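Local atomic coordinates of sialyltransferase 0160 (PDB entry 4R84), a protein that probably transfers sialic acid from CMP-sialic acid to beta-galactoside acceptors, as a GT-B glycosyltransferase of bacterial origin. Residues A[240-244]-A[294-299]; A[440-444]-A[456-461]; A[452-456]-A[487-493]; A[463-469]-A[498-503]. All blocks are in the same frame, centred on the assembly; numbering follows the deposited sequence.

Interaction 1: A[240-244]-A[294-299]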
# COMPACT_ATOMS: atom_id res chain seq x y z
N TYR A 240 -13.29 8.85 2.77
CA TYR A 240 -14.35 9.36 1.89
C TYR A 240 -15.46 10.01 2.70
O TYR A 240 -15.97 11.05 2.31
CB TYR A 240 -14.87 8.21 0.99
CG TYR A 240 -13.74 7.84 0.07
CD1 TYR A 240 -12.70 7.02 0.51
CD2 TYR A 240 -13.62 8.41 -1.20
CE1 TYR A 240 -11.60 6.75 -0.29
CE2 TYR A 240 -12.54 8.13 -2.02
CZ TYR A 240 -11.53 7.30 -1.55
OH TYR A 240 -10.42 7.02 -2.33
N VAL A 241 -15.79 9.42 3.84
CA VAL A 241 -16.72 10.04 4.77
C VAL A 241 -16.17 11.39 5.24
O VAL A 241 -16.91 12.36 5.34
CB VAL A 241 -17.00 9.14 5.99
CG1 VAL A 241 -17.80 9.89 7.04
CG2 VAL A 241 -17.77 7.89 5.55
N SER A 242 -14.86 11.45 5.49
CA SER A 242 -14.25 12.70 5.94
C SER A 242 -14.31 13.76 4.85
O SER A 242 -14.56 14.93 5.13
CB SER A 242 -12.79 12.48 6.37
OG SER A 242 -12.73 11.61 7.49
N LEU A 243 -14.05 13.34 3.62
CA LEU A 243 -14.13 14.24 2.47
C LEU A 243 -15.57 14.72 2.27
O LEU A 243 -15.82 15.90 2.02
CB LEU A 243 -13.61 13.54 1.20
CG LEU A 243 -12.07 13.53 1.07
CD1 LEU A 243 -11.64 12.57 -0.03
CD2 LEU A 243 -11.54 14.94 0.80
N TYR A 244 -16.52 13.80 2.40
CA TYR A 244 -17.94 14.14 2.29
C TYR A 244 -18.34 15.21 3.30
O TYR A 244 -19.03 16.17 2.96
CB TYR A 244 -18.78 12.89 2.50
CG TYR A 244 -20.27 13.15 2.48
CD1 TYR A 244 -20.97 13.17 1.29
CD2 TYR A 244 -20.96 13.39 3.67
CE1 TYR A 244 -22.35 13.42 1.27
CE2 TYR A 244 -22.31 13.64 3.66
CZ TYR A 244 -23.00 13.65 2.46
OH TYR A 244 -24.36 13.89 2.46
N PHE A 294 -5.57 7.01 -3.85
CA PHE A 294 -7.00 6.96 -3.55
C PHE A 294 -7.57 5.60 -3.98
O PHE A 294 -7.35 5.17 -5.11
CB PHE A 294 -7.75 8.07 -4.31
CG PHE A 294 -7.63 9.44 -3.71
CD1 PHE A 294 -6.45 10.17 -3.83
CD2 PHE A 294 -8.73 10.04 -3.10
CE1 PHE A 294 -6.35 11.44 -3.31
CE2 PHE A 294 -8.64 11.32 -2.58
CZ PHE A 294 -7.44 12.02 -2.68
N LEU A 295 -8.30 4.92 -3.11
CA LEU A 295 -9.03 3.72 -3.54
C LEU A 295 -10.07 4.07 -4.62
O LEU A 295 -10.33 3.27 -5.51
CB LEU A 295 -9.63 2.97 -2.36
CG LEU A 295 -10.53 3.61 -1.32
CD1 LEU A 295 -11.97 3.61 -1.80
CD2 LEU A 295 -10.39 2.82 -0.05
N ARG A 296 -10.67 5.26 -4.51
CA ARG A 296 -11.53 5.76 -5.58
C ARG A 296 -11.17 7.20 -5.95
O ARG A 296 -11.79 8.15 -5.46
CB ARG A 296 -13.01 5.66 -5.18
CG ARG A 296 -13.56 4.25 -5.18
CD ARG A 296 -13.67 3.68 -6.59
NE ARG A 296 -14.58 4.45 -7.44
CZ ARG A 296 -15.87 4.18 -7.58
NH1 ARG A 296 -16.39 3.14 -6.93
NH2 ARG A 296 -16.64 4.92 -8.37
N GLU A 297 -10.16 7.36 -6.80
CA GLU A 297 -9.69 8.68 -7.19
C GLU A 297 -10.79 9.47 -7.89
O GLU A 297 -10.84 10.69 -7.82
CB GLU A 297 -8.45 8.60 -8.09
CG GLU A 297 -7.87 9.98 -8.39
CD GLU A 297 -6.83 9.98 -9.50
OE1 GLU A 297 -6.64 8.92 -10.14
OE2 GLU A 297 -6.20 11.03 -9.73
N ASP A 298 -11.69 8.75 -8.56
CA ASP A 298 -12.75 9.42 -9.30
C ASP A 298 -13.75 10.13 -8.39
O ASP A 298 -14.55 10.92 -8.88
CB ASP A 298 -13.48 8.42 -10.20
CG ASP A 298 -14.06 7.25 -9.44
OD1 ASP A 298 -13.45 6.82 -8.44
OD2 ASP A 298 -15.12 6.74 -9.85
N TYR A 299 -13.69 9.89 -7.08
CA TYR A 299 -14.54 10.64 -6.16
C TYR A 299 -14.27 12.13 -6.32
O TYR A 299 -15.19 12.94 -6.24
CB TYR A 299 -14.33 10.19 -4.70
CG TYR A 299 -15.31 10.83 -3.74
CD1 TYR A 299 -16.67 10.80 -4.01
CD2 TYR A 299 -14.89 11.41 -2.55
CE1 TYR A 299 -17.58 11.37 -3.15
CE2 TYR A 299 -15.80 11.97 -1.68
CZ TYR A 299 -17.15 11.95 -1.98
OH TYR A 299 -18.08 12.52 -1.14
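In one of the two Rossmann-like domains of the GT-B fold, the one that holds strands 225-233 and 290-294, helix 237-246 sets Tyr240 against Leu295, Arg296 and Tyr299. These lie in the loop after strand 290-294. The ring of Tyr240 runs into this loop and ends at its backbone. Arg296 N gives a nearly straight hydrogen bond to Tyr240 OH, 2.8 Å with an angle of 171°. The same hydroxyl is bonded to Asp234 OD2, which also takes Leu295 N, so one carboxylate ties both partners together. Leu295 lies alongside the ring and points the other way, with CG 3.5 Å from Tyr240 CE1. Residues 296-299 form a type I beta turn, closed by Tyr299 N to Arg296 O at 3.0 Å. The turn sets the Tyr299 ring against the helix. Its plane is inclined by 56° to that of Tyr240, and Tyr240 CD2 approaches Tyr299 CD2 to 3.5 Å. Leu243 CB reaches the Tyr299 ring at its edge, 3.9 Å from CE2. Within the loop, Arg296 grips Asp298 side-on, with NE to OD1 and NH2 to OD2, each bond 2.8 Å long. Both carboxylate oxygens use their syn lone pairs.

Interaction 2: A[440-444]-A[456-461]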
# COMPACT_ATOMS: atom_id res chain seq x y z
N ASP A 440 -7.32 -10.88 -7.12
CA ASP A 440 -8.29 -11.17 -8.17
C ASP A 440 -9.12 -12.39 -7.82
O ASP A 440 -9.41 -13.23 -8.67
CB ASP A 440 -7.58 -11.38 -9.52
CG ASP A 440 -8.52 -11.20 -10.70
OD1 ASP A 440 -9.62 -10.63 -10.52
OD2 ASP A 440 -8.16 -11.63 -11.82
N MET A 441 -9.52 -12.49 -6.55
CA MET A 441 -10.27 -13.65 -6.08
C MET A 441 -11.66 -13.27 -5.57
O MET A 441 -12.26 -13.99 -4.77
CB MET A 441 -9.50 -14.38 -4.98
CG MET A 441 -8.32 -15.22 -5.50
SD MET A 441 -8.89 -16.54 -6.60
CE MET A 441 -9.76 -17.58 -5.42
N LEU A 442 -12.19 -12.15 -6.05
CA LEU A 442 -13.57 -11.82 -5.72
C LEU A 442 -14.51 -12.83 -6.36
O LEU A 442 -14.23 -13.36 -7.44
CB LEU A 442 -13.92 -10.41 -6.19
CG LEU A 442 -13.29 -9.31 -5.33
CD1 LEU A 442 -13.51 -7.97 -5.98
CD2 LEU A 442 -13.85 -9.31 -3.91
N PRO A 443 -15.63 -13.10 -5.69
CA PRO A 443 -16.61 -14.06 -6.22
C PRO A 443 -17.51 -13.41 -7.24
O PRO A 443 -17.24 -12.29 -7.68
CB PRO A 443 -17.39 -14.46 -4.98
CG PRO A 443 -17.47 -13.17 -4.21
CD PRO A 443 -16.07 -12.57 -4.38
N ASP A 444 -18.59 -14.10 -7.62
CA ASP A 444 -19.54 -13.53 -8.55
C ASP A 444 -20.40 -12.46 -7.89
O ASP A 444 -20.76 -11.47 -8.52
CB ASP A 444 -20.41 -14.64 -9.14
CG ASP A 444 -19.60 -15.60 -9.97
OD1 ASP A 444 -19.26 -15.23 -11.10
OD2 ASP A 444 -19.29 -16.72 -9.49
N THR A 456 -13.88 -1.49 -2.16
CA THR A 456 -12.99 -1.98 -3.19
C THR A 456 -13.57 -3.21 -3.88
O THR A 456 -12.85 -4.10 -4.31
CB THR A 456 -11.59 -2.29 -2.63
OG1 THR A 456 -11.70 -3.11 -1.46
CG2 THR A 456 -10.88 -1.00 -2.27
N ILE A 457 -14.89 -3.22 -3.99
CA ILE A 457 -15.57 -4.23 -4.79
C ILE A 457 -16.24 -3.55 -5.98
O ILE A 457 -16.98 -2.59 -5.78
CB ILE A 457 -16.62 -4.99 -3.99
CG1 ILE A 457 -16.03 -5.59 -2.70
CG2 ILE A 457 -17.26 -6.08 -4.84
CD1 ILE A 457 -17.09 -6.27 -1.84
N PRO A 458 -15.99 -4.05 -7.21
CA PRO A 458 -16.70 -3.52 -8.38
C PRO A 458 -18.20 -3.55 -8.16
O PRO A 458 -18.71 -4.52 -7.58
CB PRO A 458 -16.27 -4.46 -9.51
CG PRO A 458 -14.94 -5.01 -9.07
CD PRO A 458 -15.06 -5.13 -7.56
N ALA A 459 -18.89 -2.49 -8.58
CA ALA A 459 -20.32 -2.36 -8.36
C ALA A 459 -21.10 -3.59 -8.83
O ALA A 459 -22.07 -4.00 -8.18
CB ALA A 459 -20.85 -1.12 -9.05
N ASP A 460 -20.67 -4.18 -9.94
CA ASP A 460 -21.38 -5.31 -10.53
C ASP A 460 -21.36 -6.54 -9.61
O ASP A 460 -22.18 -7.45 -9.75
CB ASP A 460 -20.80 -5.67 -11.90
CG ASP A 460 -19.31 -5.99 -11.84
OD1 ASP A 460 -18.73 -5.99 -10.74
OD2 ASP A 460 -18.72 -6.25 -12.91
N LYS A 461 -20.43 -6.56 -8.66
CA LYS A 461 -20.30 -7.70 -7.75
C LYS A 461 -20.93 -7.42 -6.38
O LYS A 461 -20.98 -8.30 -5.52
CB LYS A 461 -18.81 -8.08 -7.60
CG LYS A 461 -18.22 -8.80 -8.80
CD LYS A 461 -16.76 -9.15 -8.55
CE LYS A 461 -16.12 -9.78 -9.77
NZ LYS A 461 -16.63 -11.14 -10.03
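The CD1 methyl of Leu442 points at the CD corner of the Pro458 ring, 3.6 Å away. Leu442 lies in the loop before strand 445-447, and Pro458 in the loop that leads to strand 462-468. The contact thus joins the loops before and after strand 445-447, the edge strand of the parallel sheet that also holds strand 358-362. A methyl-methyl contact is looser: Ile457 CG2 is 4.4 Å from Leu442 CD1. Lys461 comes in by a different route. Its chain is extended through chi2 and chi3, and CD passes Leu442 CB at 3.9 Å. It then bends at the last torsion (chi4 -70°), which turns the ammonium group onto the carbonyl of Pro443. Lys461 NZ gives Pro443 O a short hydrogen bond of 2.7 Å. The C=O...N angle is 139°, and the nitrogen sits above the carbonyl plane. The Lys461 CD methylene is also close to this oxygen, 3.3 Å from Pro443 O. Leu442 also packs on Phe433 and on Leu436 and Met437 of helix 434-438. Asp444 OD2 takes the N-H of Asn358, a residue of the calcium site. Asp444 OD1 is 5.0 Å from Lys461 NZ, too far for a salt bridge. The carboxylate may still favour the charged form of the lysine, whose direct grip is on a neutral backbone oxygen.

Interaction 3: A[452-456]-A[487-493]. With CSF (cytidine-5'-monophosphate-3-fluoro-N-acetyl-neuraminic acid), chain E.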
# COMPACT_ATOMS: atom_id res chain seq x y z
N SER A 452 -16.11 -1.30 5.43
CA SER A 452 -15.20 -0.59 4.55
C SER A 452 -14.80 -1.45 3.35
O SER A 452 -14.42 -0.94 2.30
CB SER A 452 -13.97 -0.13 5.35
OG SER A 452 -13.08 0.58 4.53
N LEU A 453 -14.86 -2.77 3.52
CA LEU A 453 -14.44 -3.68 2.47
C LEU A 453 -15.25 -3.48 1.18
O LEU A 453 -14.77 -3.84 0.10
CB LEU A 453 -14.55 -5.14 2.96
CG LEU A 453 -15.95 -5.74 3.20
CD1 LEU A 453 -16.54 -6.35 1.92
CD2 LEU A 453 -15.85 -6.79 4.33
N TYR A 454 -16.46 -2.92 1.27
CA TYR A 454 -17.29 -2.75 0.08
C TYR A 454 -16.78 -1.63 -0.84
O TYR A 454 -17.23 -1.52 -1.98
CB TYR A 454 -18.76 -2.49 0.47
CG TYR A 454 -19.46 -3.79 0.80
CD1 TYR A 454 -19.98 -4.58 -0.21
CD2 TYR A 454 -19.50 -4.25 2.10
CE1 TYR A 454 -20.57 -5.80 0.08
CE2 TYR A 454 -20.09 -5.45 2.40
CZ TYR A 454 -20.62 -6.22 1.40
OH TYR A 454 -21.19 -7.42 1.73
N PHE A 455 -15.82 -0.84 -0.36
CA PHE A 455 -15.29 0.24 -1.17
C PHE A 455 -14.29 -0.23 -2.22
O PHE A 455 -13.90 0.53 -3.10
CB PHE A 455 -14.66 1.29 -0.28
CG PHE A 455 -15.60 2.38 0.09
CD1 PHE A 455 -16.74 2.09 0.84
CD2 PHE A 455 -15.39 3.67 -0.33
CE1 PHE A 455 -17.62 3.09 1.18
CE2 PHE A 455 -16.28 4.67 0.01
CZ PHE A 455 -17.40 4.38 0.76
N THR A 456 -13.88 -1.49 -2.16
CA THR A 456 -12.99 -1.98 -3.19
C THR A 456 -13.57 -3.21 -3.88
O THR A 456 -12.85 -4.10 -4.31
CB THR A 456 -11.59 -2.29 -2.63
OG1 THR A 456 -11.70 -3.11 -1.46
CG2 THR A 456 -10.88 -1.00 -2.27
N VAL A 487 -22.04 8.72 0.12
CA VAL A 487 -20.81 8.55 -0.65
C VAL A 487 -20.88 7.34 -1.58
O VAL A 487 -20.54 7.45 -2.76
CB VAL A 487 -19.59 8.40 0.28
CG1 VAL A 487 -18.36 7.91 -0.49
CG2 VAL A 487 -19.33 9.70 1.00
N MET A 488 -21.37 6.22 -1.08
CA MET A 488 -21.47 5.02 -1.89
C MET A 488 -22.45 5.20 -3.05
O MET A 488 -22.22 4.69 -4.14
CB MET A 488 -21.91 3.83 -1.03
CG MET A 488 -20.98 3.58 0.13
SD MET A 488 -21.44 2.07 1.01
CE MET A 488 -20.88 0.86 -0.14
N LEU A 489 -23.54 5.94 -2.81
CA LEU A 489 -24.48 6.26 -3.88
C LEU A 489 -23.82 7.11 -4.97
O LEU A 489 -23.96 6.82 -6.15
CB LEU A 489 -25.72 6.96 -3.32
CG LEU A 489 -26.69 6.10 -2.49
CD1 LEU A 489 -27.71 6.96 -1.76
CD2 LEU A 489 -27.41 5.06 -3.34
N THR A 490 -23.11 8.16 -4.57
CA THR A 490 -22.40 9.05 -5.50
C THR A 490 -21.36 8.29 -6.33
O THR A 490 -21.16 8.57 -7.52
CB THR A 490 -21.72 10.21 -4.75
OG1 THR A 490 -22.73 11.01 -4.11
CG2 THR A 490 -20.91 11.10 -5.69
N LEU A 491 -20.70 7.35 -5.68
CA LEU A 491 -19.68 6.52 -6.33
C LEU A 491 -20.28 5.36 -7.14
O LEU A 491 -19.56 4.65 -7.83
CB LEU A 491 -18.71 5.98 -5.28
CG LEU A 491 -17.72 6.99 -4.69
CD1 LEU A 491 -16.96 6.35 -3.52
CD2 LEU A 491 -16.76 7.48 -5.76
N GLY A 492 -21.59 5.14 -7.04
CA GLY A 492 -22.21 4.08 -7.81
C GLY A 492 -21.95 2.68 -7.29
O GLY A 492 -22.17 1.69 -7.98
N ILE A 493 -21.53 2.59 -6.03
CA ILE A 493 -21.25 1.30 -5.44
C ILE A 493 -22.55 0.58 -5.21
O ILE A 493 -22.68 -0.61 -5.46
CB ILE A 493 -20.48 1.43 -4.13
CG1 ILE A 493 -19.13 2.11 -4.39
CG2 ILE A 493 -20.29 0.06 -3.48
CD1 ILE A 493 -18.35 2.43 -3.13
C5A CSF E . -16.69 0.64 12.32
C4A CSF E . -15.17 0.58 12.25
C2A CSF E . -15.34 -1.94 12.09
O6A CSF E . -16.77 -1.76 12.11
C6A CSF E . -17.25 -0.55 11.54
C3A CSF E . -14.65 -0.75 12.79
O4A CSF E . -14.64 1.67 13.01
N5A CSF E . -17.16 1.87 11.72
C7A CSF E . -18.76 -0.57 11.64
C8A CSF E . -19.32 -1.74 10.86
C9A CSF E . -20.84 -1.65 10.78
O9A CSF E . -21.30 -2.75 10.00
O8A CSF E . -18.80 -1.68 9.53
O7A CSF E . -19.14 -0.72 13.01
C1A CSF E . -15.00 -3.23 12.81
OBA CSF E . -13.81 -3.62 12.81
OAA CSF E . -15.90 -3.86 13.41
O1A CSF E . -14.79 -2.01 10.77
O2A CSF E . -15.17 -1.95 8.31
N1 CSF E . -13.46 -7.60 7.69
C2 CSF E . -13.37 -8.81 6.99
N3 CSF E . -14.47 -9.57 6.81
C4 CSF E . -15.66 -9.15 7.31
C5 CSF E . -15.76 -7.95 8.02
C6 CSF E . -14.62 -7.17 8.21
C3' CSF E . -12.33 -4.64 7.08
C2' CSF E . -11.84 -6.01 6.69
C1' CSF E . -12.22 -6.83 7.90
O4' CSF E . -12.37 -5.93 9.00
C4' CSF E . -12.03 -4.62 8.56
PA CSF E . -15.33 -2.86 9.50
O5' CSF E . -14.22 -3.98 9.24
C5' CSF E . -12.86 -3.60 9.33
O3' CSF E . -11.67 -3.62 6.34
O2' CSF E . -10.41 -6.02 6.61
N4 CSF E . -16.76 -9.91 7.13
O2 CSF E . -12.25 -9.17 6.54
O3A CSF E . -16.63 -3.57 9.77
C10 CSF E . -18.00 2.71 12.33
O10 CSF E . -18.37 2.55 13.48
C11 CSF E . -18.48 3.86 11.50
F3A CSF E . -14.90 -0.85 14.14
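Ser452 N gives a hydrogen bond of 3.1 Å to O2A, a phosphate oxygen of the bound CMP-3-fluoro-sialic acid, at an angle of 169°. Next in the chain, Leu453 CD2 touches the cytosine ring, 3.8 Å from its C4. These two residues start a 3-10 segment, 452-455, whose end turns to the protein interior. There Phe455 is inserted against the end of helix 483-490. Ile493 CD1 stands almost exactly over the centre of the ring, 4.1 Å from the centroid, in a CH-pi contact. Val487 CG1 lies at the ring edge, 3.9 Å from Phe455 CZ. Met488 crosses obliquely, with CG 3.6 Å from Phe455 CE1. Its sulfur makes an oblique Met-aromatic contact, 5.1 Å from the centroid. The bend at chi3 (74°) carries Met488 CE on to Tyr454 CB, 4.0 Å away. A Schellman motif ends the helix: Gly492 has positive phi, and Ile493 N bonds back to Met488 O. This turn brings Ile493 to the ring. No hydrogen bond joins the two segments. The chain that holds the phosphate is thus backed across this interface mainly by apolar contacts.

Interaction 4: A[463-469]-A[498-503]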
# COMPACT_ATOMS: atom_id res chain seq x y z
N ASN A 463 -24.12 -7.03 -4.25
CA ASN A 463 -25.55 -7.33 -4.37
C ASN A 463 -26.43 -6.46 -3.48
O ASN A 463 -27.28 -5.71 -3.97
CB ASN A 463 -25.82 -8.80 -4.06
CG ASN A 463 -27.03 -9.34 -4.81
OD1 ASN A 463 -28.16 -8.95 -4.54
ND2 ASN A 463 -26.79 -10.26 -5.74
N PHE A 464 -26.22 -6.54 -2.17
CA PHE A 464 -26.88 -5.64 -1.23
C PHE A 464 -25.98 -5.45 -0.02
O PHE A 464 -25.09 -6.25 0.23
CB PHE A 464 -28.26 -6.15 -0.77
CG PHE A 464 -28.22 -7.46 -0.02
CD1 PHE A 464 -27.87 -7.51 1.33
CD2 PHE A 464 -28.59 -8.64 -0.64
CE1 PHE A 464 -27.85 -8.69 2.02
CE2 PHE A 464 -28.59 -9.83 0.05
CZ PHE A 464 -28.23 -9.87 1.38
N ILE A 465 -26.25 -4.38 0.71
CA ILE A 465 -25.50 -4.07 1.92
C ILE A 465 -26.45 -3.79 3.08
O ILE A 465 -27.40 -3.02 2.94
CB ILE A 465 -24.60 -2.87 1.71
CG1 ILE A 465 -23.61 -3.17 0.59
CG2 ILE A 465 -23.83 -2.59 2.97
CD1 ILE A 465 -22.64 -2.05 0.33
N VAL A 466 -26.18 -4.43 4.22
CA VAL A 466 -27.04 -4.29 5.39
C VAL A 466 -26.44 -3.36 6.43
O VAL A 466 -25.31 -3.55 6.87
CB VAL A 466 -27.28 -5.64 6.04
CG1 VAL A 466 -28.12 -5.47 7.30
CG2 VAL A 466 -27.98 -6.56 5.04
N PHE A 467 -27.20 -2.33 6.81
CA PHE A 467 -26.78 -1.49 7.92
C PHE A 467 -27.50 -1.91 9.18
O PHE A 467 -28.66 -2.27 9.14
CB PHE A 467 -27.03 -0.03 7.60
CG PHE A 467 -26.13 0.47 6.54
CD1 PHE A 467 -26.41 0.22 5.21
CD2 PHE A 467 -24.98 1.16 6.86
CE1 PHE A 467 -25.56 0.67 4.22
CE2 PHE A 467 -24.13 1.60 5.88
CZ PHE A 467 -24.42 1.36 4.56
N THR A 468 -26.77 -1.91 10.28
CA THR A 468 -27.30 -2.38 11.56
C THR A 468 -27.43 -1.20 12.53
O THR A 468 -26.88 -0.13 12.29
CB THR A 468 -26.38 -3.45 12.17
OG1 THR A 468 -25.06 -2.93 12.26
CG2 THR A 468 -26.35 -4.71 11.32
N SER A 469 -28.16 -1.38 13.63
CA SER A 469 -28.35 -0.28 14.59
C SER A 469 -27.03 0.24 15.12
O SER A 469 -26.17 -0.53 15.52
CB SER A 469 -29.25 -0.72 15.74
OG SER A 469 -30.50 -1.14 15.25
N ASP A 498 -30.38 -1.18 -2.85
CA ASP A 498 -29.40 -2.13 -2.35
C ASP A 498 -29.12 -1.91 -0.87
O ASP A 498 -28.45 -2.73 -0.24
CB ASP A 498 -28.08 -2.01 -3.12
CG ASP A 498 -28.25 -2.26 -4.61
OD1 ASP A 498 -28.98 -3.20 -4.96
OD2 ASP A 498 -27.66 -1.50 -5.43
N VAL A 499 -29.60 -0.80 -0.33
CA VAL A 499 -29.33 -0.43 1.05
C VAL A 499 -30.43 -0.95 1.97
O VAL A 499 -31.61 -0.53 1.87
CB VAL A 499 -29.19 1.09 1.21
CG1 VAL A 499 -28.94 1.44 2.67
CG2 VAL A 499 -28.04 1.60 0.35
N LEU A 500 -30.05 -1.88 2.85
CA LEU A 500 -31.00 -2.51 3.76
C LEU A 500 -30.69 -2.20 5.21
O LEU A 500 -29.57 -1.81 5.56
CB LEU A 500 -31.02 -4.03 3.55
CG LEU A 500 -31.20 -4.53 2.11
CD1 LEU A 500 -31.24 -6.07 2.05
CD2 LEU A 500 -32.45 -3.93 1.48
N PHE A 501 -31.68 -2.36 6.07
CA PHE A 501 -31.49 -2.17 7.51
C PHE A 501 -32.00 -3.36 8.32
O PHE A 501 -33.07 -3.89 8.04
CB PHE A 501 -32.19 -0.89 7.98
CG PHE A 501 -32.08 -0.65 9.47
CD1 PHE A 501 -30.94 -0.09 10.00
CD2 PHE A 501 -33.11 -0.99 10.32
CE1 PHE A 501 -30.82 0.12 11.37
CE2 PHE A 501 -33.01 -0.79 11.68
CZ PHE A 501 -31.86 -0.23 12.21
N TRP A 502 -31.21 -3.77 9.30
CA TRP A 502 -31.61 -4.76 10.31
C TRP A 502 -31.32 -4.17 11.69
O TRP A 502 -30.22 -3.70 11.96
CB TRP A 502 -30.90 -6.12 10.14
CG TRP A 502 -31.67 -7.25 9.43
CD1 TRP A 502 -32.33 -8.28 10.04
CD2 TRP A 502 -31.83 -7.46 8.02
NE1 TRP A 502 -32.90 -9.12 9.10
CE2 TRP A 502 -32.61 -8.63 7.85
CE3 TRP A 502 -31.40 -6.77 6.88
CZ2 TRP A 502 -32.96 -9.13 6.59
CZ3 TRP A 502 -31.75 -7.27 5.63
CH2 TRP A 502 -32.52 -8.43 5.50
N ALA A 503 -32.32 -4.17 12.56
CA ALA A 503 -32.17 -3.57 13.88
C ALA A 503 -31.19 -4.33 14.76
O ALA A 503 -31.10 -5.56 14.69
CB ALA A 503 -33.53 -3.47 14.58
OXT ALA A 503 -30.46 -3.74 15.55
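Strands 463-468 and 499-502 run parallel, their directions 35° apart, and pair Ile465 with Val499, Val466 with Leu500 and Phe467 with Phe501. Ile465 N bonds to Asp498 O and Ile465 O takes Leu500 N. Phe467 N then bonds to Leu500 O, the shortest of the backbone bonds at 2.7 Å, and Phe467 O takes Trp502 N. Helices 476-481 and 483-490 connect the strands and pack on the sheet, which makes this a beta-alpha-beta crossover. On the face toward helix 483-490, Phe467 CD1 lies 3.8 Å from Val499 CG1. Leu500 O sits at the edge of the Phe467 ring, in its plane. On the other face, Val466 CG1 touches the six-membered ring of Trp502 obliquely, 3.6 Å from CE3. Phe464 has CG between its backbone N and carbonyl carbon (chi1 62°). This sets the ring beside Leu500, with Phe464 CD1 3.7 Å from Leu500 CD1. Helix 373-388 covers Phe464 and Trp502. The Phe501 ring leans across the first strand, with CD1 3.3 Å from Phe467 O and CZ 3.5 Å from Ser469 OG. At the chain end, Ser469 OG gives a 2.6 Å hydrogen bond to OXT of Ala503. Trp367 NE1 bonds to the same oxygen, and Tyr375 OH to Ala503 O. The terminal carboxylate is thus held at both oxygens, and these bonds would be expected to stabilise its negative charge.

Interaction 3 touches each of the other three contacts. Its centre is about 9 Å from that of interaction 1, where Arg296 NH2 probably bonds to Leu491 O (3.0 Å) and Leu295 CD1 packs on Phe455 CD2 at 3.7 Å. Toward interaction 4, Met488 CE and Ile465 CD1 are 3.4 Å apart. Interactions 2 and 3 share Thr456. Ser452 and Leu453 of interaction 3 bind the donor analogue directly. The side chain of Thr468 (interaction 4) is about 4 Å from the bound CSF. That of Leu295 (interaction 1) is about 9 Å from CSF. In interaction 2, the Asp444 side chain is about 6 Å from the calcium ion, and the Thr456 side chain about 8 Å from CSF.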